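Exoglucanase A (PDB 7CBD) hydrolyses 1,4-beta-glucosidic linkages of cellulose, releasing cellobiose with inversion of anomeric configuration, and is represented here by its glycosyl hydrolase family 6 catalytic domain. Local coordinates at residues L154-S159 with G197-D202; S203-S208 with H278-A283; N189-G194 with T210-V215; F229-A234 with D272-M277. All coordinates share one frame; numbering follows the deposited sequence.

Contact 1: L154-S159 with G197-D202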
# COMPACT_ATOMS: atom_id res chain seq x y z
N LEU A 154 13.93 10.40 -2.83
CA LEU A 154 15.08 11.27 -2.62
C LEU A 154 16.40 10.57 -2.87
O LEU A 154 17.43 11.25 -3.00
CB LEU A 154 15.02 11.90 -1.22
CG LEU A 154 13.70 12.59 -0.86
CD1 LEU A 154 13.84 13.33 0.47
CD2 LEU A 154 13.19 13.52 -1.96
N THR A 155 16.40 9.23 -2.94
CA THR A 155 17.61 8.47 -3.19
C THR A 155 17.58 7.71 -4.51
O THR A 155 18.59 7.10 -4.88
CB THR A 155 17.83 7.45 -2.07
OG1 THR A 155 16.61 6.74 -1.86
CG2 THR A 155 18.23 8.15 -0.78
N THR A 156 16.46 7.70 -5.22
CA THR A 156 16.35 7.03 -6.50
C THR A 156 15.93 7.95 -7.63
O THR A 156 16.29 7.69 -8.78
CB THR A 156 15.31 5.90 -6.42
OG1 THR A 156 14.04 6.44 -6.03
CG2 THR A 156 15.75 4.82 -5.43
N ASN A 157 15.16 9.00 -7.34
CA ASN A 157 14.53 9.82 -8.36
C ASN A 157 14.92 11.29 -8.24
O ASN A 157 14.21 12.15 -8.75
CB ASN A 157 13.02 9.66 -8.30
CG ASN A 157 12.59 8.25 -8.63
OD1 ASN A 157 13.22 7.59 -9.46
ND2 ASN A 157 11.54 7.78 -7.97
N ILE A 158 16.05 11.57 -7.59
CA ILE A 158 16.47 12.94 -7.33
C ILE A 158 16.94 13.64 -8.59
O ILE A 158 17.17 14.86 -8.57
CB ILE A 158 17.46 13.00 -6.14
CG1 ILE A 158 17.44 14.36 -5.44
CG2 ILE A 158 18.87 12.66 -6.59
CD1 ILE A 158 16.13 14.68 -4.76
N SER A 159 17.08 12.91 -9.71
CA SER A 159 17.38 13.54 -10.99
C SER A 159 16.19 14.32 -11.54
O SER A 159 16.36 15.12 -12.46
CB SER A 159 17.84 12.51 -12.02
OG SER A 159 16.83 11.54 -12.28
N GLY A 197 10.34 -3.88 -6.10
CA GLY A 197 10.55 -3.46 -7.47
C GLY A 197 11.04 -2.03 -7.62
O GLY A 197 11.33 -1.60 -8.74
N TRP A 198 11.14 -1.30 -6.52
CA TRP A 198 11.68 0.05 -6.49
C TRP A 198 13.01 0.11 -5.74
O TRP A 198 13.97 0.70 -6.24
CB TRP A 198 10.65 0.97 -5.81
CG TRP A 198 10.98 2.44 -5.76
CD1 TRP A 198 12.01 3.11 -6.38
CD2 TRP A 198 10.25 3.43 -5.03
NE1 TRP A 198 11.95 4.45 -6.08
CE2 TRP A 198 10.88 4.67 -5.25
CE3 TRP A 198 9.12 3.38 -4.21
CZ2 TRP A 198 10.42 5.85 -4.68
CZ3 TRP A 198 8.66 4.55 -3.64
CH2 TRP A 198 9.31 5.77 -3.88
N LEU A 199 13.09 -0.55 -4.59
CA LEU A 199 14.22 -0.36 -3.68
C LEU A 199 14.99 -1.64 -3.38
O LEU A 199 15.87 -1.62 -2.51
CB LEU A 199 13.75 0.30 -2.38
CG LEU A 199 12.96 1.60 -2.56
CD1 LEU A 199 12.38 2.06 -1.24
CD2 LEU A 199 13.85 2.68 -3.19
N GLY A 200 14.72 -2.75 -4.06
CA GLY A 200 15.35 -4.00 -3.70
C GLY A 200 16.84 -4.06 -4.00
O GLY A 200 17.58 -4.79 -3.31
N TRP A 201 17.30 -3.34 -5.02
CA TRP A 201 18.73 -3.26 -5.33
C TRP A 201 19.50 -2.72 -4.13
O TRP A 201 19.06 -1.77 -3.48
CB TRP A 201 18.95 -2.33 -6.52
CG TRP A 201 18.28 -2.79 -7.78
CD1 TRP A 201 18.83 -3.57 -8.76
CD2 TRP A 201 16.94 -2.51 -8.20
NE1 TRP A 201 17.90 -3.80 -9.75
CE2 TRP A 201 16.74 -3.15 -9.44
CE3 TRP A 201 15.88 -1.77 -7.64
CZ2 TRP A 201 15.53 -3.08 -10.13
CZ3 TRP A 201 14.67 -1.72 -8.33
CH2 TRP A 201 14.51 -2.37 -9.56
N ASP A 202 20.66 -3.33 -3.85
CA ASP A 202 21.53 -2.82 -2.79
C ASP A 202 21.79 -1.32 -2.95
O ASP A 202 21.82 -0.58 -1.96
CB ASP A 202 22.88 -3.54 -2.81
CG ASP A 202 22.82 -4.94 -2.24
OD1 ASP A 202 21.77 -5.34 -1.71
OD2 ASP A 202 23.85 -5.65 -2.32
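The indole of W198 reaches over to the short helical turn 153-156 and meets T156 with its pyrrole edge. W198 NE1 donates to T156 OG1 at 2.9 Å, with an N-H...O angle of 148°; the oxygen lies somewhat out of the ring plane, so the bond is sound but bent. With CG anti to the backbone N (chi1 -176°), the indole is carried outward from helix 196-199 to this turn. T156 OG1 is gripped a second time by P152 O, which fixes the rotation of the hydroxyl. The other branch of T156 works separately: its CG2 packs on L199 CD2 at 3.6 Å, the two side chains crossing at about a right angle. L199 CD2 also lies over the rim of one face of the W198 ring, 3.7 Å above its plane. The turns joined here follow two neighbouring parallel strands, 141-146 and 187-192, at the end of the barrel-like family 6 sheet where the active site lies; the W198 side chain comes within about 4 Å of that of D149, the predicted proton donor. Cutting W198 back to alanine removes the N-H that T156 OG1 accepts and is likely to leave a gap beside T156 and N157. The N157 amide is turned nearly parallel to the indole, 12° between the planes, with N157 ND2 3.9 Å from W198 NE1. N157 ND2 is hydrogen-bonded to N153 OD1, and the N157 side chain also touches F102 and C163, which is disulfide-bonded to C101.

Contact 2: S203-S208 with H278-A283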
# COMPACT_ATOMS: atom_id res chain seq x y z
N SER A 203 21.99 -0.86 -4.18
CA SER A 203 22.30 0.54 -4.40
C SER A 203 21.14 1.47 -4.07
O SER A 203 21.35 2.68 -3.95
CB SER A 203 22.71 0.74 -5.86
OG SER A 203 21.76 0.11 -6.69
N ASN A 204 19.92 0.95 -3.96
CA ASN A 204 18.77 1.73 -3.53
C ASN A 204 18.37 1.45 -2.09
O ASN A 204 18.03 2.38 -1.35
CB ASN A 204 17.57 1.47 -4.45
CG ASN A 204 17.77 2.04 -5.85
OD1 ASN A 204 18.73 2.77 -6.11
ND2 ASN A 204 16.86 1.71 -6.76
N ALA A 205 18.42 0.19 -1.67
CA ALA A 205 18.01 -0.18 -0.32
C ALA A 205 18.90 0.47 0.72
O ALA A 205 18.41 1.00 1.73
CB ALA A 205 18.05 -1.70 -0.18
N GLY A 206 20.22 0.44 0.51
CA GLY A 206 21.16 0.96 1.47
C GLY A 206 20.98 2.43 1.75
O GLY A 206 20.80 2.85 2.90
N PRO A 207 21.06 3.27 0.71
CA PRO A 207 20.85 4.71 0.92
C PRO A 207 19.48 5.03 1.49
O PRO A 207 19.34 5.98 2.27
CB PRO A 207 21.05 5.30 -0.48
CG PRO A 207 21.99 4.34 -1.14
CD PRO A 207 21.57 2.98 -0.65
N SER A 208 18.46 4.24 1.15
CA SER A 208 17.13 4.48 1.71
C SER A 208 17.12 4.24 3.21
O SER A 208 16.57 5.04 3.98
CB SER A 208 16.09 3.62 1.00
OG SER A 208 16.00 4.03 -0.35
N HIS A 278 14.57 -4.92 6.97
CA HIS A 278 14.70 -5.00 8.42
C HIS A 278 16.17 -5.05 8.81
O HIS A 278 16.59 -4.35 9.74
CB HIS A 278 13.92 -6.20 8.97
CG HIS A 278 13.78 -6.17 10.47
ND1 HIS A 278 14.74 -6.67 11.32
CD2 HIS A 278 12.78 -5.70 11.25
CE1 HIS A 278 14.34 -6.51 12.57
NE2 HIS A 278 13.16 -5.92 12.56
N ARG A 279 16.96 -5.88 8.13
CA ARG A 279 18.40 -5.95 8.40
C ARG A 279 19.05 -4.59 8.24
O ARG A 279 19.73 -4.10 9.15
CB ARG A 279 19.06 -6.94 7.44
CG ARG A 279 18.84 -8.41 7.75
CD ARG A 279 19.75 -9.29 6.89
NE ARG A 279 19.40 -9.25 5.47
CZ ARG A 279 18.57 -10.09 4.87
NH1 ARG A 279 17.98 -11.05 5.58
NH2 ARG A 279 18.31 -9.98 3.58
N LEU A 280 18.84 -3.95 7.09
CA LEU A 280 19.51 -2.69 6.81
C LEU A 280 19.07 -1.59 7.77
O LEU A 280 19.89 -0.76 8.19
CB LEU A 280 19.25 -2.25 5.37
CG LEU A 280 19.88 -3.12 4.29
CD1 LEU A 280 19.46 -2.60 2.93
CD2 LEU A 280 21.39 -3.15 4.41
N LEU A 281 17.78 -1.55 8.11
CA LEU A 281 17.30 -0.51 9.02
C LEU A 281 17.92 -0.67 10.40
O LEU A 281 18.34 0.31 11.01
CB LEU A 281 15.78 -0.54 9.08
CG LEU A 281 15.10 -0.02 7.81
CD1 LEU A 281 13.66 -0.52 7.75
CD2 LEU A 281 15.17 1.51 7.72
N VAL A 282 18.00 -1.91 10.90
CA VAL A 282 18.64 -2.13 12.19
C VAL A 282 20.11 -1.71 12.13
O VAL A 282 20.61 -1.01 13.02
CB VAL A 282 18.48 -3.59 12.64
CG1 VAL A 282 19.35 -3.87 13.87
CG2 VAL A 282 17.03 -3.89 12.92
N ALA A 283 20.81 -2.10 11.07
CA ALA A 283 22.21 -1.72 10.93
C ALA A 283 22.37 -0.20 10.87
O ALA A 283 23.38 0.34 11.33
CB ALA A 283 22.80 -2.38 9.69
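L280 reaches from helix 270-283 to helix 202-218 and meets A205 with one methyl. Its CB points toward the partner helix. CG follows beside the backbone N, and an extended second torsion (chi2 177°) carries CD1 straight on. That methyl makes the contact: L280 CD1 is 3.5 Å from A205 CB and 3.8 Å from A205 C, and it reaches the next peptide at G206 N, 4.0 Å away. No hydrogen bond crosses between the segments, so the junction is one leucine tip laid on a small patch of methyl and backbone.

The small residues let the helices come close, with the CA atoms of G206 and L280 6.7 Å apart. At G206 a CB would collide with the CD of P207, whose ring nitrogen cannot bond to the preceding turn; the helix kinks here. Just beyond, S208 OG donates to N204 O at 2.8 Å, tilted 31° from the carbonyl plane, while S208 N comes to the same oxygen from the opposite face.

Around this point A205 also packs on H276 and M277, one turn earlier in helix 270-283, and L280 touches A209, one turn further along helix 202-218. L281 touches A209 and F212, whereas S208 OG bonds T155 OG1 on helix 153-156, so that helix 202-218 touches helix 153-156 on one side and helix 270-283 on another.

Contact 3: N189-G194 with T210-V215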
# COMPACT_ATOMS: atom_id res chain seq x y z
N ASN A 189 3.28 4.54 14.30
CA ASN A 189 3.70 5.11 13.03
C ASN A 189 4.45 4.07 12.21
O ASN A 189 5.51 3.59 12.64
CB ASN A 189 4.60 6.32 13.26
CG ASN A 189 3.86 7.48 13.86
OD1 ASN A 189 2.67 7.67 13.61
ND2 ASN A 189 4.55 8.26 14.67
N TYR A 190 3.92 3.76 11.03
CA TYR A 190 4.56 2.83 10.10
C TYR A 190 5.00 3.63 8.88
O TYR A 190 4.17 4.10 8.09
CB TYR A 190 3.60 1.71 9.71
CG TYR A 190 3.42 0.69 10.82
CD1 TYR A 190 4.23 -0.44 10.87
CD2 TYR A 190 2.47 0.87 11.82
CE1 TYR A 190 4.08 -1.39 11.89
CE2 TYR A 190 2.32 -0.07 12.85
CZ TYR A 190 3.13 -1.19 12.87
OH TYR A 190 2.99 -2.12 13.88
N ILE A 191 6.31 3.80 8.74
CA ILE A 191 6.88 4.56 7.62
C ILE A 191 6.81 3.71 6.36
O ILE A 191 7.16 2.53 6.36
CB ILE A 191 8.32 4.98 7.96
CG1 ILE A 191 8.32 6.17 8.93
CG2 ILE A 191 9.12 5.29 6.69
CD1 ILE A 191 8.08 7.52 8.27
N ASP A 192 6.37 4.32 5.26
CA ASP A 192 6.30 3.60 4.00
C ASP A 192 7.71 3.33 3.46
O ASP A 192 8.58 4.21 3.49
CB ASP A 192 5.55 4.44 2.97
CG ASP A 192 5.40 3.73 1.67
OD1 ASP A 192 4.41 2.98 1.55
OD2 ASP A 192 6.28 3.88 0.78
N ILE A 193 7.92 2.11 2.96
CA ILE A 193 9.23 1.74 2.42
C ILE A 193 9.14 1.26 0.97
O ILE A 193 9.95 0.43 0.53
CB ILE A 193 9.99 0.75 3.32
CG1 ILE A 193 9.21 -0.56 3.49
CG2 ILE A 193 10.31 1.40 4.65
CD1 ILE A 193 10.09 -1.71 3.94
N GLY A 194 8.20 1.79 0.20
CA GLY A 194 8.14 1.38 -1.19
C GLY A 194 7.92 -0.12 -1.30
O GLY A 194 7.16 -0.71 -0.53
N THR A 210 19.61 4.46 5.30
CA THR A 210 20.33 5.57 5.91
C THR A 210 19.46 6.82 6.00
O THR A 210 19.45 7.50 7.03
CB THR A 210 21.60 5.85 5.10
OG1 THR A 210 22.42 4.68 5.12
CG2 THR A 210 22.38 7.04 5.68
N LEU A 211 18.71 7.12 4.94
CA LEU A 211 17.85 8.30 4.97
C LEU A 211 16.74 8.16 6.00
O LEU A 211 16.39 9.13 6.69
CB LEU A 211 17.28 8.57 3.58
CG LEU A 211 16.51 9.89 3.44
CD1 LEU A 211 16.80 10.51 2.07
CD2 LEU A 211 15.03 9.69 3.63
N PHE A 212 16.16 6.96 6.13
CA PHE A 212 15.16 6.75 7.18
C PHE A 212 15.75 6.99 8.56
O PHE A 212 15.08 7.58 9.43
CB PHE A 212 14.58 5.34 7.08
CG PHE A 212 13.66 5.15 5.90
CD1 PHE A 212 12.61 6.03 5.67
CD2 PHE A 212 13.85 4.10 5.01
CE1 PHE A 212 11.76 5.86 4.59
CE2 PHE A 212 13.00 3.93 3.92
CZ PHE A 212 11.95 4.81 3.72
N ALA A 213 16.99 6.56 8.79
CA ALA A 213 17.62 6.81 10.08
C ALA A 213 17.85 8.30 10.31
O ALA A 213 17.66 8.80 11.43
CB ALA A 213 18.93 6.03 10.20
N GLU A 214 18.25 9.04 9.27
CA GLU A 214 18.40 10.49 9.41
C GLU A 214 17.08 11.13 9.80
O GLU A 214 17.04 12.01 10.67
CB GLU A 214 18.89 11.10 8.10
CG GLU A 214 20.29 10.70 7.73
CD GLU A 214 20.71 11.25 6.38
OE1 GLU A 214 19.96 12.06 5.79
OE2 GLU A 214 21.80 10.87 5.90
N VAL A 215 15.99 10.71 9.15
CA VAL A 215 14.68 11.26 9.49
C VAL A 215 14.33 10.94 10.94
O VAL A 215 13.91 11.82 11.70
CB VAL A 215 13.62 10.76 8.50
CG1 VAL A 215 12.22 11.13 8.98
CG2 VAL A 215 13.91 11.33 7.11
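F212 of helix 202-218 packs against I191, D192 and I193 inside a beta-alpha-beta crossover, in which the chain leaves strand 187-192, runs through the helix and returns in the neighbouring parallel strand 228-231. The far end of the phenyl ring does the touching. F212 CE1 lies 3.4 Å from I191 CG2. F212 CZ lies 3.4 Å from the backbone oxygen D192 O. F212 CE2 lies 3.8 Å from I193 CG2, so three consecutive residues meet the far end of one ring, all obliquely. I191 and F212 slide past each other in opposite directions, while I193 crosses the phenylalanine at about a right angle.

In I193 the first torsion (chi1 61°) sets CG1 between the backbone N and the carbonyl carbon, so the longer branch leads away and CG2 is left facing the ring. The strand ends here in an Asx turn: G194 N donates to D192 OD2 at 2.9 Å with an angle of 164°, meeting the oxygen from above the carboxylate plane. The D192 side chain is about 6 Å from that of D149, the predicted proton donor.

Without the phenyl ring, as with an alanine at F212, a gap would probably open between helix and sheet, and the CG2 methyls of I191 and I193 would lose this ring to pack on. No hydrogen bond links the two segments across this buried contact, and the Asx-turn bond stays within the strand end; apart from D192 O at F212 CZ the contact is essentially apolar and probably rests on hydrophobic packing.

Contact 4: F229-A234 with D272-M277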
# COMPACT_ATOMS: atom_id res chain seq x y z
N PHE A 229 7.58 -0.32 9.67
CA PHE A 229 7.68 0.03 8.26
C PHE A 229 6.67 -0.80 7.48
O PHE A 229 6.37 -1.94 7.85
CB PHE A 229 9.11 -0.22 7.77
CG PHE A 229 10.12 0.62 8.49
CD1 PHE A 229 10.48 1.86 8.00
CD2 PHE A 229 10.67 0.18 9.70
CE1 PHE A 229 11.39 2.65 8.69
CE2 PHE A 229 11.56 0.97 10.39
CZ PHE A 229 11.93 2.20 9.88
N VAL A 230 6.15 -0.24 6.39
CA VAL A 230 5.14 -0.93 5.58
C VAL A 230 5.55 -0.90 4.11
O VAL A 230 5.92 0.15 3.58
CB VAL A 230 3.72 -0.36 5.80
CG1 VAL A 230 3.67 1.15 5.59
CG2 VAL A 230 2.70 -1.07 4.93
N SER A 231 5.51 -2.07 3.47
CA SER A 231 5.87 -2.20 2.07
C SER A 231 4.65 -2.53 1.21
O SER A 231 3.61 -2.99 1.71
CB SER A 231 6.97 -3.25 1.85
OG SER A 231 6.43 -4.56 1.72
N ASP A 232 4.80 -2.28 -0.09
CA ASP A 232 3.85 -2.66 -1.12
C ASP A 232 2.57 -1.84 -1.08
O ASP A 232 1.58 -2.24 -1.73
CB ASP A 232 3.51 -4.16 -1.07
CG ASP A 232 3.52 -4.85 -2.43
OD1 ASP A 232 3.98 -4.27 -3.43
OD2 ASP A 232 3.08 -6.02 -2.46
N VAL A 233 2.53 -0.71 -0.36
CA VAL A 233 1.25 -0.00 -0.30
C VAL A 233 0.84 0.49 -1.68
O VAL A 233 1.62 1.10 -2.43
CB VAL A 233 1.03 0.97 0.87
CG1 VAL A 233 2.12 0.94 1.95
CG2 VAL A 233 0.56 2.32 0.43
N ALA A 234 -0.38 0.16 -2.04
CA ALA A 234 -0.98 0.48 -3.32
C ALA A 234 -0.24 -0.13 -4.50
O ALA A 234 -0.50 0.25 -5.64
CB ALA A 234 -1.18 1.99 -3.52
N ASP A 272 10.97 -11.35 0.93
CA ASP A 272 12.42 -11.15 0.89
C ASP A 272 12.78 -9.69 1.11
O ASP A 272 13.78 -9.38 1.77
CB ASP A 272 12.98 -11.70 -0.42
CG ASP A 272 12.81 -13.21 -0.54
OD1 ASP A 272 12.55 -13.87 0.48
OD2 ASP A 272 12.93 -13.74 -1.66
N TYR A 273 11.97 -8.78 0.57
CA TYR A 273 12.26 -7.35 0.69
C TYR A 273 12.15 -6.89 2.14
O TYR A 273 13.01 -6.15 2.63
CB TYR A 273 11.33 -6.56 -0.23
CG TYR A 273 11.54 -5.07 -0.12
CD1 TYR A 273 12.76 -4.49 -0.45
CD2 TYR A 273 10.52 -4.24 0.31
CE1 TYR A 273 12.95 -3.12 -0.33
CE2 TYR A 273 10.70 -2.88 0.44
CZ TYR A 273 11.92 -2.33 0.12
OH TYR A 273 12.14 -0.98 0.26
N THR A 274 11.10 -7.31 2.86
CA THR A 274 10.97 -6.90 4.25
C THR A 274 12.09 -7.46 5.12
O THR A 274 12.58 -6.78 6.03
CB THR A 274 9.59 -7.25 4.82
OG1 THR A 274 9.28 -8.63 4.56
CG2 THR A 274 8.50 -6.37 4.22
N ALA A 275 12.54 -8.70 4.85
CA ALA A 275 13.68 -9.24 5.58
C ALA A 275 14.94 -8.42 5.30
O ALA A 275 15.72 -8.11 6.21
CB ALA A 275 13.91 -10.71 5.22
N HIS A 276 15.14 -8.07 4.03
CA HIS A 276 16.29 -7.27 3.61
C HIS A 276 16.29 -5.91 4.29
O HIS A 276 17.30 -5.49 4.88
CB HIS A 276 16.19 -7.14 2.08
CG HIS A 276 17.32 -6.40 1.42
ND1 HIS A 276 17.27 -6.05 0.09
CD2 HIS A 276 18.52 -5.97 1.88
CE1 HIS A 276 18.39 -5.43 -0.24
NE2 HIS A 276 19.16 -5.37 0.83
N MET A 277 15.16 -5.21 4.23
CA MET A 277 15.10 -3.87 4.81
C MET A 277 15.17 -3.91 6.33
O MET A 277 15.76 -3.01 6.94
CB MET A 277 13.85 -3.14 4.33
CG MET A 277 13.94 -2.74 2.87
SD MET A 277 15.34 -1.65 2.50
CE MET A 277 14.76 -0.08 3.15
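The Y273 ring meets S231 at its edge: S231 CB lies in the ring plane, 4.0 Å from both Y273 CD2 and Y273 CE2. A chi1 of 178° swings the Y273 ring away from its own backbone N and from helix 270-283 down toward the sheet, where its hydroxyl is hydrogen-bonded to I193 O just past the end of strand 187-192.

Beside it, T274 offers a methyl, T274 CG2 standing 3.7 Å from S231 OG. This is a packing contact, as the polar ends look elsewhere: S231 OG bonds E270 OE1, and T274 OG1 bonds E270 O and I271 O in the turn before. E270 thus serves both sides of the junction, its carboxylate holding the strand serine and its carbonyl the helix threonine.

S231 closes strand 228-231, which runs parallel between strands 187-192 and 291-295. V294 of the latter touches both S231 and T274, so the first turns of helix 270-283 rest across the ends of these strands, while D202, at the start of helix 202-218, touches H276 further along.

Overall arrangement
All four contacts fall within the family 6 domain, with centres 10 to 14 Å apart. Contacts 3 and 4 pack helices 202-218 and 270-283 on the neighbouring parallel strands 187-192 and 228-231; contact 2 joins those two helices to each other, and contact 1 lies beyond, between the turns 153-156 and 196-199. Along the chain, contact 3 crosses both 1 and 2, and contact 4 is nested inside the loop closed by contact 2. Contacts 3 and 4 are further linked by a probable hydrogen bond between G194 O and D232 N, and contacts 2 and 4 by L281 packing on F229. Successive beta-alpha units thus pack together; contacts 1 and 3 come nearest the predicted proton donor.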